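Local coordinates for probable threonyl-tRNA synthetase 1 (Aeropyrum pernix, PDB 3A32), which probably catalyses the ATP-dependent attachment of threonine to its tRNA, as a zinc-binding homodimer that lacks an editing domain of its own, at residues E80-S85 / K108-P113; V142-P147 / F160-A165; T280-F285 / I308-L313; E223-A228 / Y257-D262. All coordinates share one frame; numbering follows the deposited sequence.

Contact 1 of 4, residues E80-S85 / K108-P113; sequences ELFKVS and KPMNCP. With ZN (zinc ion), chain G.
Pro113 and Phe82 carry this contact, the first offering two carbons of its ring and the second one side and the tip of its own. Leu81 meets Pro113 at about a right angle: its CG is anti to the backbone N (chi1 -180°), which brings Leu81 CD1 to 3.6 Å from Pro113 CB. Pro113 CG lies 3.6 Å from Ser85 OG and 4.0 Å from Phe82 CD1. Leu81, Phe82 and Ser85 all touch the one pyrrolidine, at CB and CG, and proline suits the place because its compact ring needs no polar partner. Phe82 then reaches on to Pro109, tip to tip, a span that its long, flat side chain can bridge from the helix. Pro109 CD stands over one face of the phenyl ring, 4.0 Å from the Phe82 centroid and 29° off its normal, a CH-pi contact, while Met110 O lies at the edge, near the ring plane. An alanine in place of Phe82 would probably leave Pro109 CD without its aromatic face and open a gap beside Pro113 and Lys108. The contact is mostly apolar packing, yet it borders the metal site: Cys112 binds zinc through SG at 2.3 Å, and His166 and His310 complete the protein ligands. Helix 80-84 is thus joined to the loop and first turn of helix 112-126, whose Tyr114 and Leu117 also touch Leu81. Leu287 of helix 287-290 lies against Ser85, Lys108 pairs through its backbone with His143 of strand 134-143, and Phe36 of the second subunit packs on Leu81.

Contact 2 of 4, residues V142-P147 / F160-A165; sequences VHRYEP and FTQDDA
Val142 and Phe160 face one another as a hydrogen-bonded pair of antiparallel strands, and their side chains meet on the same face of the sheet. Val142 CG2 stands over one face of the phenyl ring, 3.8 Å from the Phe160 centroid and 19° off its normal, a CH-pi contact. The ring lies there because Phe160 CG sits between the backbone N and the carbonyl carbon (chi1 58°), which leans it toward the valine. Two backbone bonds close the pair: Val142 N to Phe160 O and Phe160 N to Val142 O, both 3.0 Å. Both valine methyls also meet the Gln162 amide, Val142 CG1 lying 3.6 Å from Gln162 OE1. Arg144 NE donates a hydrogen bond to Pro109 O, which sets the guanidinium in place. Its plane is turned 87° to the phenyl plane: Phe160 CZ lies over a face of the guanidinium while Arg144 NH1, 3.9 Å from Phe160 CZ, is at the ring's edge, a perpendicular meeting and not a stack. The strands and Arg144 correspond to motif 2 of class II synthetases, whose arginine probably contacts ATP, as in relatives. A branched aliphatic and an aromatic thus pack together on one face of the sheet. Beside them Arg144 NH2 and Gln162 NE2 are both donors, and a water that accepts from each, at 2.9 Å from Gln162 NE2 and weakly from Arg144, reconciles two groups that could not bond directly.

Contact 3 of 4, residues T280-F285 / I308-L313; sequences TIQFDF and IIHRAL. With ZN (zinc ion), chain G.
His310 is gripped at both nitrogens, a zinc ion on one and the carboxylate of Asp284 on the other. His310 CG is anti to its carbonyl carbon (chi1 -53°), which points the ring to the metal. ND1 of His310 binds the zinc at 2.1 Å, and NE2 of His310 donates to Asp284 OD2 at 2.6 Å in an almost straight bond, 176° at the hydrogen. The oxygen uses its anti lone pair and lies in the imidazole plane. Together with the zinc on ND1, this bond holds the ring against rotation, and the aspartate's charge would probably make the imidazole a stronger electron donor to the metal. Asp284 OD1 is taken by Leu287 N, at the start of helix 287-290. The frame is a pair of neighbouring antiparallel strands in the mixed catalytic sheet, and strand 306-316 with the helix 317-327 that follows corresponds to motif 3 of class II synthetases. Gln282 and His310 form a hydrogen-bonded pair through Gln282 N to His310 O at 2.8 Å and His310 N to Gln282 O at 2.7 Å. Cys112, His166 and a water complete the zinc's ligands. On the opposite face of the strands Ile309 CG1 stands over the Phe283 ring, 4.0 Å from its centroid and 12° off the normal. Ile309 CG2 also meets Ile281 CG2 at 3.5 Å; Ile281 is covered by helix 174-191 and Phe283 by helix 222-243.

Contact 4 of 4, residues E223-A228 / Y257-D262; sequences EEWEGA and YGPKLD
Trp225 holds CG anti to its carbonyl carbon (chi1 -85°), and with chi2 at 99° the six-membered part of the indole reaches out from the helix onto Gly258 and Pro259. CH2 of Trp225 comes to 3.3 Å from Gly258 CA, while the neighbouring Trp225 CZ3 lies 3.3 Å from Pro259 CD. The indole and the proline ring cross at a slant, in a close oblique van der Waals contact. One turn further along, Ala228 CB touches Pro259 CG at 3.6 Å; its methyl is small enough to let the helix come down on the proline. Gly258 suits its place because its backbone angles would jam any CB against the carbonyl O of the residue before it. This packing joins helix 222-243 to the loop that leads into strand 260-268, a strand of the mixed catalytic sheet typical of class II synthetases. The polar end of the indole is used as well, Trp225 NE1 donating to Met219 O, and Phe285 and Phe218 meet the ring edge-to-face. A serine in place of Trp225 would probably open a gap over Gly258 and Pro259 and leave Met219 O without its donor. On the sheet side, Gly258 O accepts from Gln282 NE2, and Pro259 pairs through its backbone with Phe283, whose ring lies against Ala228.

Overall arrangement
Along the chain the order is contact 1, contact 2, contact 4, with the last closing before contact 3 opens. Contacts 2, 3 and 4 all reach the eight-stranded mixed sheet of the catalytic domain: strands 134-143 and 159-170, then 306-316, 273-284 and 260-268. The centres of contacts 3 and 4 are nearest, about 10 Å apart; those of contacts 2 and 4 are about 23 Å apart. Probable hydrogen bonds from Lys108 and Pro109 tie contact 1 to the end of strand 134-143 and Arg144 after it. Contacts 1 and 3 assemble the zinc site on the catalytic sheet, with His166 on strand 159-170 completing the protein ligands. Contacts 1 and 2 both touch the second subunit.

Contact 1 of 4, residues E80-S85 / K108-P113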
# COMPACT_ATOMS: atom_id res chain seq x y z
N GLU A 80 6.69 26.30 0.26
CA GLU A 80 8.15 26.50 0.26
C GLU A 80 8.84 25.33 -0.44
O GLU A 80 9.86 25.49 -1.13
CB GLU A 80 8.71 26.63 1.67
CG GLU A 80 8.20 27.82 2.45
CD GLU A 80 8.43 29.14 1.74
OE1 GLU A 80 9.60 29.33 1.33
OE2 GLU A 80 7.47 29.95 1.58
N LEU A 81 8.27 24.15 -0.30
CA LEU A 81 8.90 23.00 -0.90
C LEU A 81 8.95 23.15 -2.42
O LEU A 81 9.97 22.81 -3.05
CB LEU A 81 8.20 21.71 -0.46
CG LEU A 81 8.78 20.41 -1.02
CD1 LEU A 81 10.24 20.23 -0.62
CD2 LEU A 81 7.91 19.25 -0.55
N PHE A 82 7.86 23.67 -2.99
CA PHE A 82 7.69 23.81 -4.43
C PHE A 82 8.23 25.15 -4.94
O PHE A 82 8.54 25.25 -6.12
CB PHE A 82 6.23 23.54 -4.85
CG PHE A 82 5.70 22.22 -4.33
CD1 PHE A 82 6.21 20.99 -4.81
CD2 PHE A 82 4.74 22.19 -3.33
CE1 PHE A 82 5.74 19.75 -4.27
CE2 PHE A 82 4.25 20.95 -2.83
CZ PHE A 82 4.78 19.74 -3.29
N LYS A 83 8.39 26.13 -4.06
CA LYS A 83 9.15 27.35 -4.37
C LYS A 83 10.63 27.03 -4.64
O LYS A 83 11.19 27.54 -5.60
CB LYS A 83 9.06 28.39 -3.24
CG LYS A 83 7.67 29.08 -3.16
CD LYS A 83 7.58 30.05 -2.00
CE LYS A 83 6.21 30.74 -1.90
NZ LYS A 83 6.19 31.69 -0.71
N VAL A 84 11.25 26.19 -3.79
CA VAL A 84 12.66 25.79 -3.97
C VAL A 84 12.86 25.00 -5.25
O VAL A 84 13.85 25.18 -5.95
CB VAL A 84 13.24 25.00 -2.75
CG1 VAL A 84 14.66 24.51 -3.08
CG2 VAL A 84 13.25 25.91 -1.45
N SER A 85 11.90 24.15 -5.59
CA SER A 85 12.07 23.26 -6.74
C SER A 85 12.15 23.84 -8.18
O SER A 85 12.55 23.13 -9.08
CB SER A 85 11.26 21.97 -6.62
OG SER A 85 9.91 22.19 -6.35
N LYS A 108 0.26 17.76 -2.90
CA LYS A 108 1.44 17.36 -3.67
C LYS A 108 1.06 17.05 -5.12
O LYS A 108 0.19 16.18 -5.37
CB LYS A 108 2.02 16.11 -3.00
CG LYS A 108 3.23 15.50 -3.62
CD LYS A 108 3.77 14.31 -2.79
CE LYS A 108 2.85 13.09 -2.83
NZ LYS A 108 3.53 11.98 -2.10
N PRO A 109 1.67 17.77 -6.09
CA PRO A 109 1.51 17.39 -7.51
C PRO A 109 2.63 16.48 -8.03
O PRO A 109 2.48 15.84 -9.08
CB PRO A 109 1.55 18.75 -8.23
CG PRO A 109 2.45 19.62 -7.37
CD PRO A 109 2.47 19.02 -5.95
N MET A 110 3.75 16.40 -7.30
CA MET A 110 4.87 15.55 -7.69
C MET A 110 5.63 15.12 -6.47
O MET A 110 5.62 15.85 -5.47
CB MET A 110 5.80 16.33 -8.63
CG MET A 110 6.43 17.61 -8.04
SD MET A 110 7.03 18.78 -9.35
CE MET A 110 6.79 17.78 -10.85
N ASN A 111 6.28 13.95 -6.53
CA ASN A 111 7.03 13.40 -5.35
C ASN A 111 8.46 13.84 -5.27
O ASN A 111 9.09 13.74 -4.21
CB ASN A 111 7.02 11.88 -5.30
CG ASN A 111 5.64 11.29 -5.46
OD1 ASN A 111 5.37 10.55 -6.41
ND2 ASN A 111 4.77 11.60 -4.55
N CYS A 112 8.99 14.32 -6.40
CA CYS A 112 10.42 14.72 -6.54
C CYS A 112 11.11 15.48 -5.40
O CYS A 112 12.19 15.06 -4.99
CB CYS A 112 10.67 15.48 -7.89
SG CYS A 112 9.39 15.22 -9.17
N PRO A 113 10.57 16.66 -5.00
CA PRO A 113 11.16 17.44 -3.91
C PRO A 113 11.20 16.67 -2.59
O PRO A 113 12.19 16.79 -1.85
CB PRO A 113 10.22 18.67 -3.81
CG PRO A 113 9.59 18.80 -5.20
CD PRO A 113 9.45 17.37 -5.66
ZN ZN G . 10.20 13.45 -10.36
O HOH W 1 9.04 11.99 -11.16

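Contact 2 of 4, residues V142-P147 / F160-A165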
# COMPACT_ATOMS: atom_id res chain seq x y z
N VAL A 142 -0.60 11.81 -6.42
CA VAL A 142 -0.37 13.17 -6.86
C VAL A 142 -1.67 13.79 -7.34
O VAL A 142 -2.58 13.10 -7.79
CB VAL A 142 0.80 13.28 -7.90
CG1 VAL A 142 2.13 12.83 -7.27
CG2 VAL A 142 0.53 12.50 -9.17
N HIS A 143 -1.80 15.09 -7.15
CA HIS A 143 -3.03 15.76 -7.51
C HIS A 143 -2.68 17.03 -8.27
O HIS A 143 -1.78 17.77 -7.88
CB HIS A 143 -3.85 16.14 -6.29
CG HIS A 143 -4.39 14.97 -5.56
ND1 HIS A 143 -3.62 14.24 -4.66
CD2 HIS A 143 -5.60 14.39 -5.59
CE1 HIS A 143 -4.35 13.25 -4.19
NE2 HIS A 143 -5.54 13.30 -4.76
N ARG A 144 -3.42 17.27 -9.34
CA ARG A 144 -3.10 18.35 -10.28
C ARG A 144 -4.40 18.95 -10.77
O ARG A 144 -5.40 18.24 -10.91
CB ARG A 144 -2.29 17.79 -11.45
CG ARG A 144 -0.94 17.33 -11.00
CD ARG A 144 -0.17 16.75 -12.12
NE ARG A 144 1.12 16.25 -11.62
CZ ARG A 144 2.02 15.63 -12.38
NH1 ARG A 144 1.78 15.48 -13.67
NH2 ARG A 144 3.16 15.16 -11.87
N TYR A 145 -4.39 20.26 -11.01
CA TYR A 145 -5.58 20.93 -11.58
C TYR A 145 -5.82 20.38 -12.96
O TYR A 145 -4.91 20.38 -13.75
CB TYR A 145 -5.41 22.46 -11.67
CG TYR A 145 -6.55 23.10 -12.46
CD1 TYR A 145 -7.85 23.05 -11.99
CD2 TYR A 145 -6.32 23.69 -13.72
CE1 TYR A 145 -8.90 23.57 -12.71
CE2 TYR A 145 -7.37 24.25 -14.45
CZ TYR A 145 -8.67 24.18 -13.91
OH TYR A 145 -9.76 24.71 -14.60
N GLU A 146 -7.01 19.87 -13.25
CA GLU A 146 -7.46 19.77 -14.64
C GLU A 146 -8.80 20.44 -14.80
O GLU A 146 -9.66 20.24 -13.94
CB GLU A 146 -7.59 18.32 -15.12
CG GLU A 146 -6.30 17.51 -14.98
CD GLU A 146 -5.31 17.79 -16.09
OE1 GLU A 146 -5.66 18.47 -17.06
OE2 GLU A 146 -4.17 17.31 -15.99
N PRO A 147 -8.99 21.21 -15.91
CA PRO A 147 -10.31 21.78 -16.26
C PRO A 147 -11.27 20.63 -16.57
O PRO A 147 -10.81 19.56 -17.00
CB PRO A 147 -10.04 22.60 -17.52
CG PRO A 147 -8.79 22.04 -18.11
CD PRO A 147 -7.97 21.50 -16.95
N PHE A 160 -4.12 10.87 -9.08
CA PHE A 160 -3.69 9.62 -9.66
C PHE A 160 -2.41 9.10 -9.00
O PHE A 160 -1.83 9.75 -8.15
CB PHE A 160 -3.54 9.71 -11.23
CG PHE A 160 -2.56 10.76 -11.71
CD1 PHE A 160 -1.27 10.40 -12.10
CD2 PHE A 160 -2.93 12.11 -11.75
CE1 PHE A 160 -0.32 11.38 -12.51
CE2 PHE A 160 -2.00 13.09 -12.19
CZ PHE A 160 -0.68 12.73 -12.55
N THR A 161 -1.97 7.93 -9.45
CA THR A 161 -0.84 7.24 -8.86
C THR A 161 0.23 7.04 -9.94
O THR A 161 -0.10 6.79 -11.08
CB THR A 161 -1.35 5.92 -8.20
OG1 THR A 161 -2.67 6.15 -7.64
CG2 THR A 161 -0.37 5.45 -7.08
N GLN A 162 1.50 7.18 -9.56
CA GLN A 162 2.67 6.97 -10.44
C GLN A 162 3.54 5.91 -9.76
O GLN A 162 3.61 5.88 -8.54
CB GLN A 162 3.54 8.23 -10.47
CG GLN A 162 2.93 9.43 -11.13
CD GLN A 162 3.60 10.72 -10.76
OE1 GLN A 162 4.01 10.94 -9.62
NE2 GLN A 162 3.69 11.61 -11.72
N ASP A 163 4.17 5.02 -10.56
CA ASP A 163 5.29 4.21 -10.09
C ASP A 163 6.58 5.05 -10.27
O ASP A 163 7.41 4.84 -11.17
CB ASP A 163 5.38 2.87 -10.90
CG ASP A 163 5.45 3.08 -12.44
OD1 ASP A 163 4.80 4.03 -12.96
OD2 ASP A 163 6.13 2.29 -13.15
N ASP A 164 6.74 6.00 -9.36
CA ASP A 164 7.69 7.07 -9.46
C ASP A 164 9.01 6.70 -8.79
O ASP A 164 9.01 6.12 -7.71
CB ASP A 164 7.07 8.29 -8.74
CG ASP A 164 7.72 9.61 -9.14
OD1 ASP A 164 8.34 9.68 -10.23
OD2 ASP A 164 7.57 10.59 -8.36
N ALA A 165 10.15 7.09 -9.39
CA ALA A 165 11.42 6.90 -8.72
C ALA A 165 12.34 8.02 -9.12
O ALA A 165 12.13 8.66 -10.16
CB ALA A 165 12.02 5.53 -9.08
O HOH W 2 5.63 13.75 -11.49

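Contact 3 of 4, residues T280-F285 / I308-L313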
# COMPACT_ATOMS: atom_id res chain seq x y z
N THR A 280 8.75 7.09 -18.65
CA THR A 280 9.75 7.98 -19.19
C THR A 280 11.01 7.87 -18.32
O THR A 280 10.92 7.48 -17.15
CB THR A 280 9.25 9.47 -19.23
OG1 THR A 280 8.11 9.56 -20.10
CG2 THR A 280 10.27 10.39 -19.86
N ILE A 281 12.16 8.16 -18.92
CA ILE A 281 13.38 8.44 -18.17
C ILE A 281 13.74 9.89 -18.48
O ILE A 281 14.11 10.20 -19.61
CB ILE A 281 14.59 7.50 -18.54
CG1 ILE A 281 14.20 6.04 -18.37
CG2 ILE A 281 15.84 7.83 -17.68
CD1 ILE A 281 15.21 5.09 -18.92
N GLN A 282 13.69 10.73 -17.45
CA GLN A 282 13.86 12.17 -17.55
C GLN A 282 14.99 12.75 -16.65
O GLN A 282 14.89 12.77 -15.43
CB GLN A 282 12.52 12.84 -17.22
CG GLN A 282 12.60 14.36 -17.12
CD GLN A 282 12.60 15.00 -18.50
OE1 GLN A 282 11.62 14.89 -19.24
NE2 GLN A 282 13.70 15.71 -18.84
N PHE A 283 16.07 13.18 -17.29
CA PHE A 283 17.09 14.04 -16.71
C PHE A 283 16.64 15.44 -16.34
O PHE A 283 15.74 16.04 -16.96
CB PHE A 283 18.24 14.17 -17.71
CG PHE A 283 19.01 12.90 -17.89
CD1 PHE A 283 20.23 12.72 -17.23
CD2 PHE A 283 18.51 11.88 -18.69
CE1 PHE A 283 20.94 11.51 -17.38
CE2 PHE A 283 19.21 10.70 -18.86
CZ PHE A 283 20.43 10.50 -18.20
N ASP A 284 17.35 15.99 -15.37
CA ASP A 284 16.96 17.21 -14.73
C ASP A 284 18.23 17.93 -14.32
O ASP A 284 19.06 17.39 -13.56
CB ASP A 284 16.05 16.90 -13.55
CG ASP A 284 15.28 18.10 -13.07
OD1 ASP A 284 15.88 19.21 -13.02
OD2 ASP A 284 14.07 17.93 -12.73
N PHE A 285 18.39 19.13 -14.90
CA PHE A 285 19.54 20.05 -14.68
C PHE A 285 19.10 21.19 -13.76
O PHE A 285 19.92 21.92 -13.20
CB PHE A 285 20.04 20.58 -16.03
CG PHE A 285 20.48 19.47 -16.96
CD1 PHE A 285 21.13 18.32 -16.44
CD2 PHE A 285 20.27 19.55 -18.32
CE1 PHE A 285 21.53 17.30 -17.27
CE2 PHE A 285 20.70 18.52 -19.18
CZ PHE A 285 21.31 17.40 -18.66
N ILE A 308 20.73 13.58 -12.23
CA ILE A 308 19.48 13.44 -11.51
C ILE A 308 18.40 12.97 -12.51
O ILE A 308 18.19 13.57 -13.59
CB ILE A 308 19.07 14.75 -10.82
CG1 ILE A 308 19.80 14.97 -9.50
CG2 ILE A 308 17.60 14.70 -10.44
CD1 ILE A 308 21.35 15.15 -9.54
N ILE A 309 17.74 11.87 -12.16
CA ILE A 309 16.78 11.29 -13.07
C ILE A 309 15.43 11.09 -12.36
O ILE A 309 15.38 10.62 -11.23
CB ILE A 309 17.33 9.94 -13.66
CG1 ILE A 309 18.54 10.19 -14.55
CG2 ILE A 309 16.21 9.18 -14.43
CD1 ILE A 309 19.31 8.96 -15.00
N HIS A 310 14.37 11.50 -13.05
CA HIS A 310 13.00 11.10 -12.76
C HIS A 310 12.71 9.91 -13.68
O HIS A 310 13.06 9.97 -14.85
CB HIS A 310 12.01 12.16 -13.24
CG HIS A 310 12.29 13.56 -12.76
ND1 HIS A 310 11.58 14.13 -11.73
CD2 HIS A 310 13.14 14.51 -13.22
CE1 HIS A 310 11.99 15.38 -11.56
NE2 HIS A 310 12.93 15.64 -12.46
N ARG A 311 12.05 8.86 -13.19
CA ARG A 311 11.67 7.75 -14.08
C ARG A 311 10.40 7.07 -13.62
O ARG A 311 10.19 6.92 -12.43
CB ARG A 311 12.81 6.74 -14.23
CG ARG A 311 13.43 6.16 -12.94
CD ARG A 311 12.98 4.72 -12.64
NE ARG A 311 11.60 4.57 -12.14
CZ ARG A 311 11.04 3.39 -11.84
NH1 ARG A 311 11.73 2.25 -11.96
NH2 ARG A 311 9.78 3.34 -11.40
N ALA A 312 9.52 6.67 -14.54
CA ALA A 312 8.45 5.74 -14.21
C ALA A 312 8.49 4.66 -15.28
O ALA A 312 8.93 4.95 -16.37
CB ALA A 312 7.09 6.45 -14.19
N LEU A 313 7.97 3.47 -15.00
CA LEU A 313 7.85 2.40 -16.00
C LEU A 313 6.49 2.44 -16.66
O LEU A 313 6.41 2.37 -17.85
CB LEU A 313 8.11 1.00 -15.42
CG LEU A 313 9.34 0.81 -14.50
CD1 LEU A 313 9.42 -0.63 -14.01
CD2 LEU A 313 10.69 1.20 -15.15
ZN ZN G . 10.20 13.45 -10.36
O HOH W 3 20.90 15.48 -14.27
O HOH W 1 9.04 11.99 -11.16

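Contact 4 of 4, residues E223-A228 / Y257-D262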
# COMPACT_ATOMS: atom_id res chain seq x y z
N GLU A 223 28.03 20.74 -21.32
CA GLU A 223 28.58 19.50 -20.76
C GLU A 223 27.51 18.55 -20.19
O GLU A 223 27.50 17.33 -20.47
CB GLU A 223 29.66 19.84 -19.71
CG GLU A 223 30.95 20.48 -20.31
CD GLU A 223 30.90 22.01 -20.55
OE1 GLU A 223 30.00 22.72 -20.04
OE2 GLU A 223 31.80 22.53 -21.25
N GLU A 224 26.60 19.12 -19.40
CA GLU A 224 25.44 18.43 -18.84
C GLU A 224 24.59 17.77 -19.91
O GLU A 224 24.31 16.57 -19.83
CB GLU A 224 24.59 19.41 -18.06
CG GLU A 224 25.15 19.70 -16.68
CD GLU A 224 24.48 20.90 -16.08
OE1 GLU A 224 24.81 22.01 -16.51
OE2 GLU A 224 23.58 20.75 -15.20
N TRP A 225 24.19 18.57 -20.92
CA TRP A 225 23.35 18.12 -22.01
C TRP A 225 24.05 17.01 -22.84
O TRP A 225 23.45 15.97 -23.16
CB TRP A 225 22.97 19.35 -22.87
CG TRP A 225 21.75 20.09 -22.34
CD1 TRP A 225 21.74 21.22 -21.58
CD2 TRP A 225 20.37 19.70 -22.50
NE1 TRP A 225 20.44 21.58 -21.27
CE2 TRP A 225 19.58 20.66 -21.80
CE3 TRP A 225 19.73 18.64 -23.15
CZ2 TRP A 225 18.19 20.59 -21.76
CZ3 TRP A 225 18.33 18.58 -23.12
CH2 TRP A 225 17.58 19.56 -22.43
N GLU A 226 25.33 17.20 -23.12
CA GLU A 226 26.13 16.22 -23.85
C GLU A 226 26.33 14.93 -23.11
O GLU A 226 26.19 13.90 -23.69
CB GLU A 226 27.49 16.81 -24.24
CG GLU A 226 27.31 17.90 -25.30
CD GLU A 226 28.61 18.51 -25.79
OE1 GLU A 226 29.55 18.68 -24.98
OE2 GLU A 226 28.66 18.83 -27.00
N GLY A 227 26.66 14.98 -21.84
CA GLY A 227 26.81 13.77 -21.03
C GLY A 227 25.49 13.00 -20.91
O GLY A 227 25.47 11.80 -21.05
N ALA A 228 24.38 13.72 -20.70
CA ALA A 228 23.02 13.14 -20.63
C ALA A 228 22.52 12.59 -21.94
O ALA A 228 22.15 11.45 -22.00
CB ALA A 228 22.01 14.16 -20.02
N TYR A 257 14.62 21.45 -18.91
CA TYR A 257 15.57 21.02 -17.84
C TYR A 257 16.27 19.71 -18.09
O TYR A 257 16.97 19.23 -17.19
CB TYR A 257 14.88 20.90 -16.45
CG TYR A 257 13.61 20.10 -16.51
CD1 TYR A 257 13.59 18.72 -16.27
CD2 TYR A 257 12.40 20.72 -16.86
CE1 TYR A 257 12.38 17.99 -16.36
CE2 TYR A 257 11.21 20.01 -16.96
CZ TYR A 257 11.20 18.66 -16.68
OH TYR A 257 9.98 18.01 -16.80
N GLY A 258 16.10 19.08 -19.26
CA GLY A 258 16.94 17.95 -19.57
C GLY A 258 16.30 17.05 -20.59
O GLY A 258 15.11 17.13 -20.81
N PRO A 259 17.11 16.20 -21.24
CA PRO A 259 16.64 15.27 -22.28
C PRO A 259 15.92 14.07 -21.65
O PRO A 259 15.98 13.90 -20.41
CB PRO A 259 17.92 14.81 -22.96
CG PRO A 259 18.99 14.94 -21.88
CD PRO A 259 18.56 16.06 -20.96
N LYS A 260 15.27 13.25 -22.48
CA LYS A 260 14.49 12.11 -21.99
C LYS A 260 14.36 10.98 -22.99
O LYS A 260 14.64 11.14 -24.16
CB LYS A 260 13.07 12.55 -21.58
CG LYS A 260 12.37 13.39 -22.66
CD LYS A 260 10.84 13.47 -22.43
CE LYS A 260 10.22 14.40 -23.50
NZ LYS A 260 8.73 14.30 -23.45
N LEU A 261 13.88 9.85 -22.48
CA LEU A 261 13.54 8.69 -23.26
C LEU A 261 12.12 8.25 -22.86
O LEU A 261 11.80 8.13 -21.65
CB LEU A 261 14.55 7.62 -22.90
CG LEU A 261 14.56 6.21 -23.42
CD1 LEU A 261 15.94 5.66 -23.14
CD2 LEU A 261 13.45 5.33 -22.76
N ASP A 262 11.27 7.97 -23.84
CA ASP A 262 9.91 7.50 -23.58
C ASP A 262 9.76 6.08 -24.05
O ASP A 262 10.33 5.71 -25.07
CB ASP A 262 8.91 8.37 -24.31
CG ASP A 262 8.81 9.75 -23.69
OD1 ASP A 262 8.63 9.79 -22.44
OD2 ASP A 262 8.96 10.76 -24.43